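Local coordinates for sp1 protein (Swine acute diarrhea syndrome coronavirus, PDB 6LPA) that probably suppresses host gene expression and helps the virus evade innate immunity, at residues A[4-12]-A[37-45]. Numbering follows the deposited sequence.
Sequences NQLTLAVAS and HGFKDCRFV
The carbonyl oxygen of Ala9 accepts the backbone N-H of Phe44, with Ala9 O 2.8 Å from Phe44 N, and Arg43 leans on the same oxygen through a CA-H...O contact. Phe44 answers through its own carbonyl: Ala11 N lies 3.1 Å from Phe44 O in a nearly straight bond (170°). These two bonds flank Val10 and make a single parallel bridge between strands 6-11 and 42-46, the outermost strands of the six-stranded sheet; the axes of 6-11 and 42-45 are inclined at 64°. Beyond the bridge the direct pairing gives way to water. One water accepts from Ala9 N and lies 2.8 Å from Cys42 O; another sits between Thr7 O and Gly38 O, within hydrogen-bonding distance of both.

Side chains pack on both parts of the contact. Arg43, its chain bent at chi2, passes its CD 3.8 Å from Ala9 CB. Its NH1 is shared between Lys40 O and Cys42 O, both close to the guanidinium plane, and NE has Ser94 O as a further acceptor; together these limit the group's rotation. The Phe44 side chain, with CG anti to the backbone N (175°), lies beside that of Val10, both pointing the same way, with Val10 CG2 4.1 Å from Phe44 CB. At the other end Leu6 crosses Phe39 at about a right angle, CD1 4.0 Å from Phe39 CD2. Two direct bonds thus bring the sheet's edge strands together, barrel-fashion, while water bridges the backbones where strand 6-11 draws away from the turn before strand 42-46.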
loop_
_atom_site.group_PDB
_atom_site.type_symbol
_atom_site.label_atom_id
_atom_site.label_comp_id
_atom_site.label_asym_id
_atom_site.label_seq_id
_atom_site.Cartn_x
_atom_site.Cartn_y
_atom_site.Cartn_z
ATOM N N ASN A 4 -14.705 -3.576 -13.775
ATOM C CA ASN A 4 -14.840 -5.005 -13.510
ATOM C C ASN A 4 -14.560 -5.838 -14.774
ATOM O O ASN A 4 -14.721 -7.063 -14.776
ATOM C CB ASN A 4 -16.230 -5.324 -12.953
ATOM C CG ASN A 4 -16.283 -6.679 -12.261
ATOM O OD1 ASN A 4 -16.366 -6.768 -11.031
ATOM N ND2 ASN A 4 -16.221 -7.747 -13.054
ATOM N N GLN A 5 -14.147 -5.154 -15.847
ATOM C CA GLN A 5 -13.707 -5.813 -17.083
ATOM C C GLN A 5 -12.903 -4.767 -17.861
ATOM O O GLN A 5 -13.492 -3.878 -18.479
ATOM C CB GLN A 5 -14.879 -6.330 -17.898
ATOM C CG GLN A 5 -14.622 -7.666 -18.564
ATOM C CD GLN A 5 -13.811 -7.549 -19.849
ATOM O OE1 GLN A 5 -13.274 -6.485 -20.173
ATOM N NE2 GLN A 5 -13.725 -8.649 -20.596
ATOM N N LEU A 6 -11.573 -4.888 -17.820
ATOM C CA LEU A 6 -10.667 -3.830 -18.259
ATOM C C LEU A 6 -9.722 -4.327 -19.346
ATOM O O LEU A 6 -9.141 -5.412 -19.235
ATOM C CB LEU A 6 -9.825 -3.300 -17.084
ATOM C CG LEU A 6 -10.036 -1.919 -16.462
ATOM C CD1 LEU A 6 -9.016 -1.676 -15.332
ATOM C CD2 LEU A 6 -9.953 -0.820 -17.520
ATOM N N THR A 7 -9.550 -3.510 -20.379
ATOM C CA THR A 7 -8.481 -3.716 -21.341
ATOM C C THR A 7 -7.288 -2.871 -20.903
ATOM O O THR A 7 -7.382 -1.640 -20.811
ATOM C CB THR A 7 -8.930 -3.366 -22.758
ATOM O OG1 THR A 7 -10.082 -4.151 -23.088
ATOM C CG2 THR A 7 -7.826 -3.681 -23.754
ATOM N N LEU A 8 -6.186 -3.540 -20.592
ATOM C CA LEU A 8 -4.973 -2.899 -20.112
ATOM C C LEU A 8 -3.862 -3.035 -21.139
ATOM O O LEU A 8 -3.792 -4.027 -21.867
ATOM C CB LEU A 8 -4.517 -3.521 -18.791
ATOM C CG LEU A 8 -5.498 -3.445 -17.621
ATOM C CD1 LEU A 8 -4.937 -4.192 -16.420
ATOM C CD2 LEU A 8 -5.836 -2.002 -17.281
ATOM N N ALA A 9 -2.976 -2.042 -21.168
ATOM C CA ALA A 9 -1.807 -2.075 -22.028
ATOM C C ALA A 9 -0.682 -2.817 -21.313
ATOM O O ALA A 9 -0.031 -2.266 -20.420
ATOM C CB ALA A 9 -1.387 -0.664 -22.418
ATOM N N VAL A 10 -0.447 -4.061 -21.712
ATOM C CA VAL A 10 0.558 -4.906 -21.077
ATOM C C VAL A 10 1.907 -4.642 -21.725
ATOM O O VAL A 10 2.048 -4.736 -22.951
ATOM C CB VAL A 10 0.178 -6.385 -21.194
ATOM C CG1 VAL A 10 1.322 -7.265 -20.659
ATOM C CG2 VAL A 10 -1.146 -6.636 -20.470
ATOM N N ALA A 11 2.904 -4.321 -20.901
ATOM C CA ALA A 11 4.200 -3.931 -21.427
ATOM C C ALA A 11 4.810 -5.077 -22.224
ATOM O O ALA A 11 4.677 -6.244 -21.854
ATOM C CB ALA A 11 5.119 -3.515 -20.280
ATOM N N SER A 12 5.465 -4.737 -23.345
ATOM C CA SER A 12 6.104 -5.762 -24.160
ATOM C C SER A 12 7.541 -5.418 -24.544
ATOM O O SER A 12 8.162 -6.188 -25.286
ATOM C CB SER A 12 5.295 -6.040 -25.440
ATOM O OG SER A 12 5.122 -4.849 -26.162
ATOM N N HIS A 37 -9.476 7.673 -16.982
ATOM C CA HIS A 37 -9.122 7.662 -18.390
ATOM C C HIS A 37 -8.672 6.268 -18.820
ATOM O O HIS A 37 -7.836 6.125 -19.722
ATOM C CB HIS A 37 -8.053 8.712 -18.680
ATOM C CG HIS A 37 -8.527 10.131 -18.544
ATOM N ND1 HIS A 37 -8.566 10.799 -17.336
ATOM C CD2 HIS A 37 -8.972 11.015 -19.474
ATOM C CE1 HIS A 37 -9.007 12.031 -17.528
ATOM N NE2 HIS A 37 -9.261 12.187 -18.817
ATOM N N GLY A 38 -9.193 5.240 -18.136
ATOM C CA GLY A 38 -8.969 3.839 -18.468
ATOM C C GLY A 38 -7.550 3.335 -18.292
ATOM O O GLY A 38 -7.207 2.281 -18.838
ATOM N N PHE A 39 -6.713 4.048 -17.536
ATOM C CA PHE A 39 -5.307 3.667 -17.322
ATOM C C PHE A 39 -4.505 3.658 -18.620
ATOM O O PHE A 39 -3.498 2.954 -18.725
ATOM C CB PHE A 39 -5.183 2.307 -16.623
ATOM C CG PHE A 39 -5.772 2.280 -15.234
ATOM C CD1 PHE A 39 -5.079 2.811 -14.154
ATOM C CD2 PHE A 39 -7.028 1.740 -15.015
ATOM C CE1 PHE A 39 -5.616 2.791 -12.889
ATOM C CE2 PHE A 39 -7.570 1.725 -13.744
ATOM C CZ PHE A 39 -6.865 2.252 -12.687
ATOM N N LYS A 40 -4.910 4.458 -19.614
ATOM C CA LYS A 40 -4.179 4.471 -20.880
ATOM C C LYS A 40 -2.759 5.012 -20.727
ATOM O O LYS A 40 -1.897 4.677 -21.546
ATOM C CB LYS A 40 -4.939 5.290 -21.926
ATOM C CG LYS A 40 -4.571 5.005 -23.374
ATOM C CD LYS A 40 -5.638 5.554 -24.318
ATOM C CE LYS A 40 -5.171 5.595 -25.776
ATOM N NZ LYS A 40 -5.859 4.556 -26.566
ATOM N N ASP A 41 -2.488 5.828 -19.708
ATOM C CA ASP A 41 -1.133 6.333 -19.475
ATOM C C ASP A 41 -0.261 5.347 -18.700
ATOM O O ASP A 41 0.872 5.685 -18.344
ATOM C CB ASP A 41 -1.191 7.677 -18.732
ATOM C CG ASP A 41 -1.869 7.568 -17.367
ATOM O OD1 ASP A 41 -2.588 6.582 -17.120
ATOM O OD2 ASP A 41 -1.695 8.479 -16.535
ATOM N N CYS A 42 -0.762 4.142 -18.442
ATOM C CA CYS A 42 -0.143 3.171 -17.555
ATOM C C CYS A 42 0.107 1.865 -18.317
ATOM O O CYS A 42 -0.622 1.538 -19.262
ATOM C CB CYS A 42 -1.064 2.916 -16.346
ATOM S SG CYS A 42 -1.002 4.165 -15.087
ATOM N N ARG A 43 1.116 1.091 -17.872
ATOM C CA ARG A 43 1.424 -0.221 -18.432
ATOM C C ARG A 43 1.330 -1.280 -17.347
ATOM O O ARG A 43 1.759 -1.058 -16.214
ATOM C CB ARG A 43 2.821 -0.273 -19.076
ATOM C CG ARG A 43 3.000 0.681 -20.260
ATOM C CD ARG A 43 2.121 0.314 -21.495
ATOM N NE ARG A 43 2.296 1.326 -22.536
ATOM C CZ ARG A 43 1.533 2.412 -22.670
ATOM N NH1 ARG A 43 0.511 2.624 -21.851
ATOM N NH2 ARG A 43 1.780 3.283 -23.634
ATOM N N PHE A 44 0.748 -2.430 -17.686
ATOM C CA PHE A 44 0.707 -3.535 -16.747
ATOM C C PHE A 44 2.017 -4.312 -16.800
ATOM O O PHE A 44 2.445 -4.756 -17.869
ATOM C CB PHE A 44 -0.454 -4.480 -17.038
ATOM C CG PHE A 44 -0.451 -5.710 -16.159
ATOM C CD1 PHE A 44 -1.080 -5.693 -14.925
ATOM C CD2 PHE A 44 0.191 -6.873 -16.562
ATOM C CE1 PHE A 44 -1.071 -6.825 -14.118
ATOM C CE2 PHE A 44 0.203 -7.995 -15.773
ATOM C CZ PHE A 44 -0.422 -7.976 -14.546
ATOM N N VAL A 45 2.619 -4.523 -15.639
ATOM C CA VAL A 45 3.891 -5.204 -15.526
ATOM C C VAL A 45 3.638 -6.384 -14.608
ATOM O O VAL A 45 3.283 -6.200 -13.438
ATOM C CB VAL A 45 4.983 -4.279 -14.977
ATOM C CG1 VAL A 45 6.349 -4.972 -14.973
ATOM C CG2 VAL A 45 4.995 -2.980 -15.782
HETATM O O HOH W 1 -5.540 0.485 -20.251
HETATM O O HOH W 2 -2.989 -0.040 -19.367
#